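Local coordinates for extracellular ligand-binding receptor (Rhodopseudomonas palustris, PDB 3SG0), which binds benzoylformate and probably serves as the solute-binding component of a transport system for lignin-derived aromatic acids, at residues 88-92 and 331-337. Residues are numbered along the deposited sequence; the frame is centred on the assembly and turned at random.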
ATOM      1  N   GLU A  88     -17.406  -4.658  19.040  1.00 17.44           N
ATOM      2  CA  GLU A  88     -16.187  -4.777  19.831  0.55 18.43           C
ATOM      3  C   GLU A  88     -15.720  -3.427  20.375  1.00 16.16           C
ATOM      4  O   GLU A  88     -14.903  -3.369  21.290  1.00 17.76           O
ATOM      5  CB  GLU A  88     -15.070  -5.435  19.015  0.55 19.92           C
ATOM      6  CG  GLU A  88     -15.395  -6.842  18.528  0.55 22.38           C
ATOM      7  CD  GLU A  88     -15.557  -7.842  19.664  0.55 27.82           C
ATOM      8  OE1 GLU A  88     -15.235  -7.501  20.823  0.55 27.66           O
ATOM      9  OE2 GLU A  88     -16.008  -8.974  19.392  0.55 31.35           O
ATOM     10  N   LYS A  89     -16.247  -2.341  19.814  1.00 14.58           N
ATOM     11  CA  LYS A  89     -15.875  -0.989  20.236  1.00 14.07           C
ATOM     12  C   LYS A  89     -14.362  -0.779  20.205  1.00 12.71           C
ATOM     13  O   LYS A  89     -13.756  -0.260  21.145  1.00 13.23           O
ATOM     14  CB  LYS A  89     -16.473  -0.669  21.606  1.00 17.53           C
ATOM     15  CG  LYS A  89     -17.998  -0.687  21.560  1.00 23.12           C
ATOM     16  CD  LYS A  89     -18.651  -0.375  22.892  1.00 29.63           C
ATOM     17  CE  LYS A  89     -20.168  -0.418  22.749  1.00 35.55           C
ATOM     18  NZ  LYS A  89     -20.876  -0.229  24.045  1.00 42.17           N
ATOM     19  N   VAL A  90     -13.752  -1.181  19.099  1.00 11.05           N
ATOM     20  CA  VAL A  90     -12.309  -1.088  18.984  1.00  9.93           C
ATOM     21  C   VAL A  90     -11.824   0.353  19.090  1.00  9.69           C
ATOM     22  O   VAL A  90     -12.508   1.301  18.685  1.00 11.42           O
ATOM     23  CB  VAL A  90     -11.787  -1.732  17.685  1.00  9.86           C
ATOM     24  CG1 VAL A  90     -12.122  -3.211  17.660  1.00 10.97           C
ATOM     25  CG2 VAL A  90     -12.346  -1.035  16.450  1.00 11.46           C
ATOM     26  N   ASP A  91     -10.632   0.511  19.644  1.00  9.73           N
ATOM     27  CA  ASP A  91     -10.036   1.828  19.787  1.00  9.06           C
ATOM     28  C   ASP A  91      -9.461   2.367  18.490  1.00  8.92           C
ATOM     29  O   ASP A  91      -9.406   3.586  18.294  1.00  9.26           O
ATOM     30  CB  ASP A  91      -8.956   1.782  20.859  1.00 10.52           C
ATOM     31  CG  ASP A  91      -9.517   1.405  22.202  1.00 10.96           C
ATOM     32  OD1 ASP A  91     -10.345   2.178  22.721  1.00 11.10           O
ATOM     33  OD2 ASP A  91      -9.161   0.328  22.735  1.00 11.55           O
ATOM     34  N   VAL A  92      -9.016   1.457  17.625  1.00  8.90           N
ATOM     35  CA  VAL A  92      -8.456   1.798  16.328  1.00  8.58           C
ATOM     36  C   VAL A  92      -8.923   0.754  15.326  1.00  7.90           C
ATOM     37  O   VAL A  92      -8.985  -0.434  15.659  1.00  9.05           O
ATOM     38  CB  VAL A  92      -6.910   1.784  16.356  1.00  9.12           C
ATOM     39  CG1 VAL A  92      -6.333   2.118  14.986  1.00 10.02           C
ATOM     40  CG2 VAL A  92      -6.377   2.748  17.411  1.00 11.01           C
ATOM     41  N   PRO A 331      -8.832   3.176  27.751  1.00 12.96           N
ATOM     42  CA  PRO A 331      -9.225   2.452  26.541  1.00 12.42           C
ATOM     43  C   PRO A 331     -10.720   2.178  26.535  1.00 11.95           C
ATOM     44  O   PRO A 331     -11.334   2.006  27.590  1.00 13.40           O
ATOM     45  CB  PRO A 331      -8.451   1.137  26.657  1.00 14.10           C
ATOM     46  CG  PRO A 331      -7.241   1.489  27.471  1.00 15.33           C
ATOM     47  CD  PRO A 331      -7.731   2.508  28.467  1.00 14.78           C
ATOM     48  N   GLY A 332     -11.308   2.156  25.345  1.00 11.95           N
ATOM     49  CA  GLY A 332     -12.717   1.846  25.203  1.00 13.24           C
ATOM     50  C   GLY A 332     -13.637   3.050  25.259  1.00 13.40           C
ATOM     51  O   GLY A 332     -14.859   2.900  25.261  1.00 15.48           O
ATOM     52  N   THR A 333     -13.058   4.246  25.324  1.00 13.11           N
ATOM     53  CA  THR A 333     -13.836   5.483  25.387  1.00 12.95           C
ATOM     54  C   THR A 333     -13.566   6.334  24.157  1.00 11.57           C
ATOM     55  O   THR A 333     -12.489   6.259  23.568  1.00 11.49           O
ATOM     56  CB  THR A 333     -13.481   6.325  26.626  1.00 12.74           C
ATOM     57  OG1 THR A 333     -12.121   6.769  26.525  1.00 12.78           O
ATOM     58  CG2 THR A 333     -13.671   5.520  27.913  1.00 14.83           C
ATOM     59  N   PRO A 334     -14.540   7.176  23.783  1.00 12.26           N
ATOM     60  CA  PRO A 334     -14.293   8.074  22.650  1.00 12.77           C
ATOM     61  C   PRO A 334     -13.115   9.003  22.920  1.00 10.83           C
ATOM     62  O   PRO A 334     -12.389   9.344  22.002  1.00 11.19           O
ATOM     63  CB  PRO A 334     -15.592   8.880  22.543  1.00 14.67           C
ATOM     64  CG  PRO A 334     -16.616   8.087  23.272  1.00 20.57           C
ATOM     65  CD  PRO A 334     -15.910   7.282  24.311  1.00 15.07           C
ATOM     66  N   GLU A 335     -12.921   9.401  24.170  1.00 11.01           N
ATOM     67  CA  GLU A 335     -11.824  10.304  24.504  1.00 11.78           C
ATOM     68  C   GLU A 335     -10.454   9.678  24.222  1.00 10.73           C
ATOM     69  O   GLU A 335      -9.532  10.356  23.785  1.00 10.59           O
ATOM     70  CB  GLU A 335     -11.928  10.759  25.965  1.00 12.95           C
ATOM     71  CG  GLU A 335     -13.130  11.656  26.256  1.00 16.60           C
ATOM     72  CD  GLU A 335     -14.452  10.907  26.403  1.00 16.55           C
ATOM     73  OE1 GLU A 335     -14.464   9.663  26.530  1.00 15.34           O
ATOM     74  OE2 GLU A 335     -15.505  11.581  26.406  1.00 24.48           O
ATOM     75  N   PHE A 336     -10.321   8.379  24.476  1.00 10.45           N
ATOM     76  CA  PHE A 336      -9.082   7.667  24.176  1.00 10.57           C
ATOM     77  C   PHE A 336      -8.846   7.600  22.668  1.00  9.32           C
ATOM     78  O   PHE A 336      -7.746   7.858  22.182  1.00  9.63           O
ATOM     79  CB  PHE A 336      -9.145   6.266  24.788  1.00 10.72           C
ATOM     80  CG  PHE A 336      -7.908   5.434  24.580  1.00 10.10           C
ATOM     81  CD1 PHE A 336      -6.734   5.723  25.255  1.00 11.88           C
ATOM     82  CD2 PHE A 336      -7.941   4.327  23.751  1.00 11.05           C
ATOM     83  CE1 PHE A 336      -5.605   4.939  25.076  1.00 12.81           C
ATOM     84  CE2 PHE A 336      -6.823   3.535  23.580  1.00 11.73           C
ATOM     85  CZ  PHE A 336      -5.652   3.841  24.239  1.00 11.59           C
ATOM     86  N   ARG A 337      -9.894   7.267  21.924  1.00  9.58           N
ATOM     87  CA  ARG A 337      -9.790   7.225  20.470  1.00  9.83           C
ATOM     88  C   ARG A 337      -9.417   8.594  19.900  1.00  9.84           C
ATOM     89  O   ARG A 337      -8.613   8.689  18.980  1.00  9.43           O
ATOM     90  CB  ARG A 337     -11.094   6.736  19.854  1.00 10.03           C
ATOM     91  CG  ARG A 337     -11.490   5.350  20.330  1.00 10.33           C
ATOM     92  CD  ARG A 337     -12.549   4.713  19.465  1.00 11.08           C
ATOM     93  NE  ARG A 337     -13.743   5.530  19.304  1.00 11.67           N
ATOM     94  CZ  ARG A 337     -14.818   5.461  20.081  1.00 11.85           C
ATOM     95  NH1 ARG A 337     -14.853   4.634  21.124  1.00 13.04           N
ATOM     96  NH2 ARG A 337     -15.858   6.246  19.824  1.00 14.56           N
TER
HETATM   97  O   HOH W   1     -13.045   2.452  21.930  1.00 12.94           O
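The carboxylate of D91 lies over the turn that leads into helix 334-344: its OD1 accepts a hydrogen bond from G332 N (2.8 Å) and meets the ring edge of F336 at CD2 (3.4 Å). Positive phi at G332, where a CB would jam against the preceding carbonyl, suits glycine. T333 is the N-cap, its OG1 accepting from F336 N (3.2 Å) and also hydrogen-bonding K330 O. R337 runs along the loop backbone, CG 3.4 Å from D91 O and CD 3.5 Å from V90 O, while its NE bonds to K113 O. A water lies 2.9 Å from K89 O and 2.8 Å from D91 OD1, within donating reach of both, and accepts from R337 NH1 (2.9 Å). The contact fastens this late helix to the loop feeding strand 92-94 in one lobe of the periplasmic-binding-protein fold, well away from the benzoylformate. With D91 OD2 bonded to K29 N, the buried carboxylate is held by backbone NH groups, and its link to R337 is water-mediated, not a salt bridge.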